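Methylenetetrahydrofolate--tRNA-(uracil-5-)-methyltransferase TrmFO (Thermus thermophilus, PDB 3G5S) uses FAD and methylenetetrahydrofolate to methylate C5 of uridine 54 in tRNA, giving 5-methyluridine, with NADH or NADPH as reductant. Local coordinates at residues A[14-18]-A[75-79]; A[277-281]-A[304-308]; A[121-125]-A[145-149]. The contacts are given in a common frame with arbitrary orientation. Residues are numbered along the deposited sequence.

Contact 1 (A[14-18]-A[75-79]); sequences SEAAW and GSLVM
In this Rossmann-type FAD domain, the helix that follows the glycine-rich GxGxxG turn offers a carboxylate to the backbone amides in the first turn of a second helix. Residues 14-18 are regular helix; the chain of 75-79 leaves helix 63-74 in a Schellman motif at G75 (phi/psi 81/30), passes the N-cap S76 in an extended conformation (-56/131) and turns into helix 77-84. E15 and L77 are in register, their CA atoms 6.2 Å apart. S14 ties its own OG back to G10 O in the glycine-rich turn. E15 does most of the polar work: its CA-CB bond points sideways, but chi1 t and chi2 p swing the carboxylate over to the other helix. OE1 of E15 accepts from S76 OG at 2.7 Å and from V78 N at 2.9 Å, while OE2 of E15 accepts from L77 N at 2.8 Å. Since S76 OG in turn accepts from M79 N at 3.0 Å, side chains satisfy three amides of the helix's first turn. W18, chi1 t, lays its indole against L77, whose CB sits 3.7 Å from the centroid of the five-membered ring in a CH-pi contact. Helix 97-109 touches both W18 and L77. At the ring edge a water bridges the two segments, accepting from W18 NE1 at 2.9 Å and donating to G75 O at 2.7 Å.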
loop_
_atom_site.group_PDB
_atom_site.type_symbol
_atom_site.label_atom_id
_atom_site.label_comp_id
_atom_site.label_asym_id
_atom_site.label_seq_id
_atom_site.Cartn_x
_atom_site.Cartn_y
_atom_site.Cartn_z
ATOM N N SER A 14 7.287 7.596 13.121
ATOM C CA SER A 14 7.369 7.245 14.527
ATOM C C SER A 14 8.014 5.871 14.693
ATOM O O SER A 14 8.876 5.679 15.561
ATOM C CB SER A 14 5.987 7.271 15.180
ATOM O OG SER A 14 5.467 8.590 15.255
ATOM N N GLU A 15 7.601 4.910 13.870
ATOM C CA GLU A 15 8.190 3.587 13.960
ATOM C C GLU A 15 9.647 3.573 13.499
ATOM O O GLU A 15 10.481 2.893 14.097
ATOM C CB GLU A 15 7.377 2.554 13.182
ATOM C CG GLU A 15 7.738 1.140 13.576
ATOM C CD GLU A 15 7.238 0.789 14.966
ATOM O OE1 GLU A 15 5.999 0.698 15.131
ATOM O OE2 GLU A 15 8.066 0.593 15.891
ATOM N N ALA A 16 9.960 4.318 12.443
ATOM C CA ALA A 16 11.343 4.401 11.990
ATOM C C ALA A 16 12.235 4.950 13.103
ATOM O O ALA A 16 13.303 4.395 13.395
ATOM C CB ALA A 16 11.452 5.266 10.742
ATOM N N ALA A 17 11.795 6.043 13.724
ATOM C CA ALA A 17 12.542 6.646 14.821
ATOM C C ALA A 17 12.739 5.651 15.956
ATOM O O ALA A 17 13.837 5.520 16.488
ATOM C CB ALA A 17 11.841 7.903 15.320
ATOM N N TRP A 18 11.680 4.943 16.331
ATOM C CA TRP A 18 11.791 4.005 17.437
ATOM C C TRP A 18 12.809 2.909 17.130
ATOM O O TRP A 18 13.559 2.473 18.009
ATOM C CB TRP A 18 10.425 3.394 17.732
ATOM C CG TRP A 18 10.369 2.628 19.009
ATOM C CD1 TRP A 18 10.114 1.297 19.157
ATOM C CD2 TRP A 18 10.542 3.156 20.330
ATOM N NE1 TRP A 18 10.129 0.959 20.491
ATOM C CE2 TRP A 18 10.389 2.084 21.231
ATOM C CE3 TRP A 18 10.824 4.430 20.836
ATOM C CZ2 TRP A 18 10.506 2.250 22.611
ATOM C CZ3 TRP A 18 10.935 4.594 22.205
ATOM C CH2 TRP A 18 10.778 3.509 23.077
ATOM N N GLY A 75 8.812 -6.031 17.857
ATOM C CA GLY A 75 8.861 -5.039 18.921
ATOM C C GLY A 75 8.387 -3.650 18.510
ATOM O O GLY A 75 8.843 -2.640 19.042
ATOM N N SER A 76 7.468 -3.595 17.553
ATOM C CA SER A 76 6.896 -2.344 17.058
ATOM C C SER A 76 6.265 -1.481 18.152
ATOM O O SER A 76 5.441 -1.960 18.944
ATOM C CB SER A 76 5.836 -2.692 15.999
ATOM O OG SER A 76 4.913 -1.642 15.774
ATOM N N LEU A 77 6.629 -0.201 18.170
ATOM C CA LEU A 77 6.008 0.754 19.074
ATOM C C LEU A 77 4.533 0.954 18.743
ATOM O O LEU A 77 3.690 1.082 19.634
ATOM C CB LEU A 77 6.746 2.090 19.002
ATOM C CG LEU A 77 6.218 3.225 19.877
ATOM C CD1 LEU A 77 6.284 2.850 21.345
ATOM C CD2 LEU A 77 7.017 4.493 19.607
ATOM N N VAL A 78 4.222 1.012 17.457
ATOM C CA VAL A 78 2.838 1.139 17.026
ATOM C C VAL A 78 1.995 -0.032 17.543
ATOM O O VAL A 78 0.889 0.176 18.037
ATOM C CB VAL A 78 2.745 1.305 15.493
ATOM C CG1 VAL A 78 1.339 1.023 14.979
ATOM C CG2 VAL A 78 3.187 2.719 15.109
HETATM N N MSE A 79 2.522 -1.252 17.473
HETATM C CA MSE A 79 1.763 -2.386 18.000
HETATM C C MSE A 79 1.643 -2.351 19.528
HETATM O O MSE A 79 0.604 -2.719 20.062
HETATM C CB MSE A 79 2.335 -3.719 17.522
HETATM C CG MSE A 79 2.134 -3.976 16.040
HETATM SE SE MSE A 79 0.280 -3.876 15.462
HETATM C CE MSE A 79 -0.430 -5.284 16.603
HETATM O O HOH W 1 9.606 -1.748 21.480
#

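Contact 2 (A[277-281]-A[304-308]); sequences FQTGL and YGVMH. With GSH (glutathione), chain C.
Beside the glutathione pocket, to which F277 and Q278 belong, two loops cross without a single direct hydrogen bond between them. One follows strand 271-274, the other strand 301-303, each strand belonging to the antiparallel sheet. Their touching parts run 74° apart, with CA atoms 5.4 Å apart at T279 and G305 and 5.0 Å at G280 and V306. Q278 (-51/138) and T279 (-159/152) are extended before G280 bends at -115/15. There an ST turn forms: T279 OG1 accepts from L281 N at 3.0 Å, and E227 holds the same hydroxyl and G280 N. G305, V306 and M307 are extended too. T279 O lies over that backbone, 3.2 Å from V306 CA, and T279 CG2 fills the space where a side chain on G305 would clash. Selenomethionine M307 points toward the first loop; with chi1 m and chi2 near -94° its CG packs 3.3 Å from T279 O and its SE 3.9 Å from Q278 CB. The amide end of Q278 turns away from 304-308, and its NE2 bonds to V224 O. One water joins the loops, donating to L281 O at 2.9 Å and to G305 O at 2.8 Å.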
loop_
_atom_site.group_PDB
_atom_site.type_symbol
_atom_site.label_atom_id
_atom_site.label_comp_id
_atom_site.label_asym_id
_atom_site.label_seq_id
_atom_site.Cartn_x
_atom_site.Cartn_y
_atom_site.Cartn_z
ATOM N N PHE A 277 -10.029 0.921 -14.695
ATOM C CA PHE A 277 -11.154 0.812 -13.768
ATOM C C PHE A 277 -10.931 1.535 -12.446
ATOM O O PHE A 277 -11.390 1.103 -11.396
ATOM C CB PHE A 277 -11.577 -0.652 -13.583
ATOM C CG PHE A 277 -12.575 -1.095 -14.610
ATOM C CD1 PHE A 277 -12.184 -1.374 -15.910
ATOM C CD2 PHE A 277 -13.922 -1.159 -14.300
ATOM C CE1 PHE A 277 -13.123 -1.738 -16.869
ATOM C CE2 PHE A 277 -14.855 -1.520 -15.252
ATOM C CZ PHE A 277 -14.459 -1.812 -16.535
ATOM N N GLN A 278 -10.233 2.662 -12.515
ATOM C CA GLN A 278 -10.143 3.548 -11.367
ATOM C C GLN A 278 -11.551 3.818 -10.848
ATOM O O GLN A 278 -12.484 4.031 -11.625
ATOM C CB GLN A 278 -9.442 4.858 -11.742
ATOM C CG GLN A 278 -10.187 5.717 -12.762
ATOM C CD GLN A 278 -9.980 5.273 -14.207
ATOM O OE1 GLN A 278 -9.152 4.406 -14.498
ATOM N NE2 GLN A 278 -10.729 5.886 -15.125
ATOM N N THR A 279 -11.708 3.801 -9.531
ATOM C CA THR A 279 -13.042 3.854 -8.956
ATOM C C THR A 279 -13.027 4.336 -7.517
ATOM O O THR A 279 -12.045 4.141 -6.796
ATOM C CB THR A 279 -13.717 2.469 -9.013
ATOM O OG1 THR A 279 -15.042 2.558 -8.483
ATOM C CG2 THR A 279 -12.931 1.449 -8.198
ATOM N N GLY A 280 -14.129 4.962 -7.114
ATOM C CA GLY A 280 -14.340 5.353 -5.734
ATOM C C GLY A 280 -15.499 4.605 -5.104
ATOM O O GLY A 280 -15.993 4.994 -4.051
ATOM N N LEU A 281 -15.939 3.533 -5.751
ATOM C CA LEU A 281 -17.051 2.743 -5.236
ATOM C C LEU A 281 -16.718 2.099 -3.898
ATOM O O LEU A 281 -15.563 1.777 -3.624
ATOM C CB LEU A 281 -17.426 1.652 -6.231
ATOM C CG LEU A 281 -18.130 2.116 -7.509
ATOM C CD1 LEU A 281 -18.373 0.940 -8.435
ATOM C CD2 LEU A 281 -19.441 2.830 -7.190
ATOM N N TYR A 304 -8.710 -3.402 -3.472
ATOM C CA TYR A 304 -9.846 -2.677 -4.031
ATOM C C TYR A 304 -9.432 -1.334 -4.634
ATOM O O TYR A 304 -8.447 -0.727 -4.218
ATOM C CB TYR A 304 -10.924 -2.483 -2.969
ATOM C CG TYR A 304 -11.727 -3.737 -2.719
ATOM C CD1 TYR A 304 -12.819 -4.041 -3.520
ATOM C CD2 TYR A 304 -11.390 -4.631 -1.706
ATOM C CE1 TYR A 304 -13.558 -5.178 -3.325
ATOM C CE2 TYR A 304 -12.132 -5.782 -1.499
ATOM C CZ TYR A 304 -13.213 -6.048 -2.315
ATOM O OH TYR A 304 -13.964 -7.178 -2.129
ATOM N N GLY A 305 -10.187 -0.867 -5.622
ATOM C CA GLY A 305 -9.900 0.419 -6.235
ATOM C C GLY A 305 -10.216 1.580 -5.314
ATOM O O GLY A 305 -11.119 1.490 -4.474
ATOM N N VAL A 306 -9.460 2.662 -5.467
ATOM C CA VAL A 306 -9.668 3.876 -4.689
ATOM C C VAL A 306 -9.275 5.093 -5.513
ATOM O O VAL A 306 -8.483 4.989 -6.452
ATOM C CB VAL A 306 -8.843 3.892 -3.388
ATOM C CG1 VAL A 306 -9.268 2.761 -2.470
ATOM C CG2 VAL A 306 -7.350 3.847 -3.696
HETATM N N MSE A 307 -9.838 6.241 -5.144
HETATM C CA MSE A 307 -9.583 7.516 -5.807
HETATM C C MSE A 307 -9.402 8.574 -4.748
HETATM O O MSE A 307 -10.389 9.102 -4.243
HETATM C CB MSE A 307 -10.807 7.962 -6.617
HETATM C CG MSE A 307 -11.152 7.151 -7.842
HETATM SE SE MSE A 307 -10.398 7.868 -9.499
HETATM C CE MSE A 307 -10.698 9.772 -9.248
ATOM N N HIS A 308 -8.172 8.908 -4.398
ATOM C CA HIS A 308 -8.016 10.023 -3.483
ATOM C C HIS A 308 -6.704 10.763 -3.604
ATOM O O HIS A 308 -5.757 10.313 -4.253
ATOM C CB HIS A 308 -8.286 9.626 -2.024
ATOM C CG HIS A 308 -7.636 8.347 -1.602
ATOM N ND1 HIS A 308 -6.270 8.192 -1.526
ATOM C CD2 HIS A 308 -8.173 7.169 -1.206
ATOM C CE1 HIS A 308 -5.991 6.970 -1.106
ATOM N NE2 HIS A 308 -7.127 6.327 -0.914
HETATM N N1 GSH C . -1.634 7.690 -9.810
HETATM C CA1 GSH C . -0.531 7.685 -10.753
HETATM C C1 GSH C . -0.337 9.024 -11.446
HETATM O O11 GSH C . -1.105 10.111 -11.027
HETATM O O12 GSH C . 0.633 9.203 -12.107
HETATM C CB1 GSH C . -0.560 6.515 -11.733
HETATM C CG1 GSH C . -1.427 6.658 -12.979
HETATM C CD1 GSH C . -2.945 6.653 -12.811
HETATM O OE1 GSH C . -3.473 6.752 -11.750
HETATM N N2 GSH C . -3.728 6.499 -14.005
HETATM C CA2 GSH C . -5.150 6.374 -13.931
HETATM C C2 GSH C . -5.621 4.947 -14.192
HETATM O O2 GSH C . -5.774 4.563 -15.304
HETATM C CB2 GSH C . -5.739 7.374 -14.913
HETATM S SG2 GSH C . -7.529 7.602 -14.862
HETATM N N3 GSH C . -6.301 4.274 -13.103
HETATM C CA3 GSH C . -6.927 2.991 -13.341
HETATM C C3 GSH C . -5.950 1.830 -13.458
HETATM O O31 GSH C . -6.143 0.906 -14.184
HETATM O O32 GSH C . -4.706 2.036 -12.895
HETATM O O HOH W 2 -13.014 3.071 -3.164
#

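Contact 3 (A[121-125]-A[145-149]); sequences VREIP and LKRRF. With FAD (flavin-adenine dinucleotide), chain B.
At the adenine end of the Rossmann-type FAD domain, loop 121-125 packs against the last turns of helix 139-149. V121 pairs with the adenine edge through its backbone: V121 N donates to FAD N1A at 2.9 Å and FAD N6A donates to V121 O at 2.8 Å. E123 (-137/154) and I124 (-65/119) are extended; 145-149 is helical. I124 (chi1 m, chi2 t) aims at the helix, its CA 7.4 Å from that of L145. I124 CD1 reaches L145 CD2 at 4.0 Å, R148 CB at 3.8 Å and F149 CE2 at 4.1 Å, and lies over one face of the R148 guanidinium. E123 starts out sideways, but chi1 m and chi2 m fold its carboxylate toward the helix, where E123 OE1 makes a salt bridge to R147 NH2 at 2.7 Å, near the guanidinium plane. R147 takes m, t, m for chi1 to chi3; R148 follows t, p, p, bringing its guanidinium back over I124. Two waters link I124 O to that guanidinium. The charged pair lies at the surface. Inward, I124 and F149 both touch L331 of strand 331-333, an outer strand of the parallel sheet, while V121 and P125 rest on strand 4-7.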
loop_
_atom_site.group_PDB
_atom_site.type_symbol
_atom_site.label_atom_id
_atom_site.label_comp_id
_atom_site.label_asym_id
_atom_site.label_seq_id
_atom_site.Cartn_x
_atom_site.Cartn_y
_atom_site.Cartn_z
ATOM N N VAL A 121 10.368 20.480 6.691
ATOM C CA VAL A 121 11.557 20.201 5.899
ATOM C C VAL A 121 11.224 20.483 4.444
ATOM O O VAL A 121 10.277 19.926 3.894
ATOM C CB VAL A 121 12.003 18.739 6.100
ATOM C CG1 VAL A 121 13.116 18.375 5.134
ATOM C CG2 VAL A 121 12.430 18.526 7.543
ATOM N N ARG A 122 11.989 21.375 3.825
ATOM C CA ARG A 122 11.661 21.837 2.483
ATOM C C ARG A 122 12.630 21.340 1.416
ATOM O O ARG A 122 12.388 21.517 0.225
ATOM C CB ARG A 122 11.596 23.367 2.453
ATOM C CG ARG A 122 10.543 23.954 3.384
ATOM C CD ARG A 122 10.602 25.485 3.425
ATOM N NE ARG A 122 10.260 26.081 2.140
ATOM C CZ ARG A 122 9.014 26.259 1.708
ATOM N NH1 ARG A 122 7.989 25.882 2.459
ATOM N NH2 ARG A 122 8.794 26.808 0.521
ATOM N N GLU A 123 13.737 20.748 1.844
ATOM C CA GLU A 123 14.721 20.186 0.928
ATOM C C GLU A 123 15.141 18.852 1.501
ATOM O O GLU A 123 15.057 18.644 2.707
ATOM C CB GLU A 123 15.941 21.103 0.806
ATOM C CG GLU A 123 15.625 22.517 0.338
ATOM C CD GLU A 123 15.302 22.602 -1.146
ATOM O OE1 GLU A 123 15.522 21.619 -1.878
ATOM O OE2 GLU A 123 14.835 23.669 -1.591
ATOM N N ILE A 124 15.594 17.950 0.646
ATOM C CA ILE A 124 16.045 16.652 1.115
ATOM C C ILE A 124 17.273 16.835 2.001
ATOM O O ILE A 124 18.287 17.361 1.549
ATOM C CB ILE A 124 16.379 15.730 -0.059
ATOM C CG1 ILE A 124 15.139 15.521 -0.934
ATOM C CG2 ILE A 124 16.901 14.396 0.441
ATOM C CD1 ILE A 124 15.460 14.916 -2.289
ATOM N N PRO A 125 17.173 16.432 3.277
ATOM C CA PRO A 125 18.316 16.576 4.180
ATOM C C PRO A 125 19.520 15.763 3.713
ATOM O O PRO A 125 19.360 14.706 3.105
ATOM C CB PRO A 125 17.788 15.990 5.495
ATOM C CG PRO A 125 16.322 16.144 5.415
ATOM C CD PRO A 125 15.989 15.905 3.979
ATOM N N LEU A 145 11.558 16.454 -4.153
ATOM C CA LEU A 145 11.651 15.079 -4.624
ATOM C C LEU A 145 11.531 14.995 -6.145
ATOM O O LEU A 145 12.256 14.237 -6.792
ATOM C CB LEU A 145 10.580 14.215 -3.957
ATOM C CG LEU A 145 10.889 13.882 -2.499
ATOM C CD1 LEU A 145 9.636 13.398 -1.786
ATOM C CD2 LEU A 145 12.007 12.852 -2.408
ATOM N N LYS A 146 10.618 15.772 -6.719
ATOM C CA LYS A 146 10.492 15.816 -8.169
ATOM C C LYS A 146 11.770 16.338 -8.825
ATOM O O LYS A 146 12.201 15.815 -9.849
ATOM C CB LYS A 146 9.299 16.678 -8.583
ATOM C CG LYS A 146 7.957 16.068 -8.220
ATOM C CD LYS A 146 6.800 16.799 -8.874
ATOM C CE LYS A 146 6.826 18.285 -8.588
ATOM N NZ LYS A 146 5.684 18.981 -9.243
ATOM N N ARG A 147 12.371 17.366 -8.238
ATOM C CA ARG A 147 13.609 17.919 -8.783
ATOM C C ARG A 147 14.723 16.874 -8.801
ATOM O O ARG A 147 15.461 16.746 -9.777
ATOM C CB ARG A 147 14.070 19.133 -7.974
ATOM C CG ARG A 147 13.350 20.429 -8.282
ATOM C CD ARG A 147 14.153 21.626 -7.783
ATOM N NE ARG A 147 14.479 21.526 -6.364
ATOM C CZ ARG A 147 13.671 21.918 -5.386
ATOM N NH1 ARG A 147 12.484 22.434 -5.671
ATOM N NH2 ARG A 147 14.045 21.788 -4.123
ATOM N N ARG A 148 14.843 16.129 -7.706
ATOM C CA ARG A 148 15.948 15.197 -7.537
ATOM C C ARG A 148 15.740 13.906 -8.335
ATOM O O ARG A 148 16.681 13.389 -8.934
ATOM C CB ARG A 148 16.149 14.917 -6.039
ATOM C CG ARG A 148 17.227 13.908 -5.651
ATOM C CD ARG A 148 18.644 14.462 -5.644
ATOM N NE ARG A 148 18.775 15.822 -5.123
ATOM C CZ ARG A 148 19.121 16.149 -3.876
ATOM N NH1 ARG A 148 19.356 15.215 -2.964
ATOM N NH2 ARG A 148 19.234 17.432 -3.542
ATOM N N PHE A 149 14.508 13.398 -8.360
ATOM C CA PHE A 149 14.255 12.072 -8.922
ATOM C C PHE A 149 13.429 12.041 -10.204
ATOM O O PHE A 149 13.374 11.008 -10.866
ATOM C CB PHE A 149 13.648 11.152 -7.852
ATOM C CG PHE A 149 14.552 10.951 -6.674
ATOM C CD1 PHE A 149 15.697 10.184 -6.798
ATOM C CD2 PHE A 149 14.285 11.558 -5.457
ATOM C CE1 PHE A 149 16.554 10.011 -5.726
ATOM C CE2 PHE A 149 15.138 11.391 -4.383
ATOM C CZ PHE A 149 16.276 10.615 -4.519
HETATM P PA FAD B . 1.275 10.361 8.128
HETATM O O1A FAD B . 0.340 11.322 7.452
HETATM O O2A FAD B . 0.751 9.541 9.265
HETATM O O5B FAD B . 2.582 11.113 8.653
HETATM C C5B FAD B . 3.274 12.046 7.847
HETATM C C4B FAD B . 3.794 13.136 8.764
HETATM O O4B FAD B . 4.673 13.978 8.037
HETATM C C3B FAD B . 2.668 14.029 9.281
HETATM O O3B FAD B . 2.722 14.140 10.691
HETATM C C2B FAD B . 2.912 15.374 8.597
HETATM O O2B FAD B . 2.533 16.503 9.358
HETATM C C1B FAD B . 4.413 15.342 8.380
HETATM N N9A FAD B . 4.966 16.137 7.274
HETATM C C8A FAD B . 4.532 16.191 5.978
HETATM N N7A FAD B . 5.385 16.957 5.268
HETATM C C5A FAD B . 6.367 17.382 6.107
HETATM C C6A FAD B . 7.490 18.180 5.936
HETATM N N6A FAD B . 7.913 18.570 4.726
HETATM N N1A FAD B . 8.298 18.411 7.015
HETATM C C2A FAD B . 8.006 17.896 8.256
HETATM N N3A FAD B . 6.897 17.102 8.440
HETATM C C4A FAD B . 6.107 16.871 7.371
HETATM N N1 FAD B . -5.268 4.470 6.588
HETATM C C2 FAD B . -5.912 3.401 7.156
HETATM O O2 FAD B . -5.314 2.346 7.356
HETATM N N3 FAD B . -7.244 3.517 7.506
HETATM C C4 FAD B . -7.960 4.686 7.310
HETATM O O4 FAD B . -9.150 4.759 7.640
HETATM C C4X FAD B . -7.293 5.767 6.734
HETATM N N5 FAD B . -7.950 6.955 6.505
HETATM C C5X FAD B . -7.271 8.017 5.943
HETATM C C6 FAD B . -7.945 9.215 5.727
HETATM C C7 FAD B . -7.290 10.296 5.154
HETATM C C7M FAD B . -8.023 11.588 4.923
HETATM C C8 FAD B . -5.949 10.176 4.803
HETATM C C8M FAD B . -5.228 11.339 4.185
HETATM C C9 FAD B . -5.271 8.978 5.021
HETATM C C9A FAD B . -5.927 7.890 5.590
HETATM N N10 FAD B . -5.259 6.689 5.791
HETATM C C10 FAD B . -5.951 5.645 6.376
HETATM C "C1'" FAD B . -4.111 6.322 4.878
HETATM C "C2'" FAD B . -2.775 6.089 5.605
HETATM O "O2'" FAD B . -2.660 4.770 6.114
HETATM C "C3'" FAD B . -2.524 7.124 6.701
HETATM O "O3'" FAD B . -2.413 8.378 6.057
HETATM C "C4'" FAD B . -1.257 6.855 7.511
HETATM O "O4'" FAD B . -1.258 7.735 8.616
HETATM C "C5'" FAD B . 0.008 7.011 6.674
HETATM O "O5'" FAD B . 1.137 7.023 7.519
HETATM P P FAD B . 2.411 7.902 7.112
HETATM O O1P FAD B . 2.896 7.532 5.746
HETATM O O2P FAD B . 3.382 7.798 8.241
HETATM O O3P FAD B . 1.836 9.395 6.976
HETATM O O HOH W 3 11.455 22.679 -2.314
HETATM O O HOH W 4 18.794 18.737 -0.852
HETATM O O HOH W 5 20.284 16.151 -0.036
#

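Overall arrangement
From the N terminus, the chain makes strand 4-7 and helix 11-22, then returns after 56 residues to close contact 1, joining that helix to the start of helix 77-84. Contact 3 opens only afterwards: the loop leaving strand 114-117 is met 19 residues later by the end of helix 139-149, with strand 129-131, an inner strand of the parallel sheet, in between. Contact 2 comes last and spans 22 residues, including helix 283-290, to join loops at the antiparallel sheet. The three are in series, neither nesting nor crossing. Contacts 1 and 3, centres 25 Å apart, both belong to the FAD-binding Rossmann region; contact 2 lies across the chain's centre from contact 1, their centres 30 Å apart.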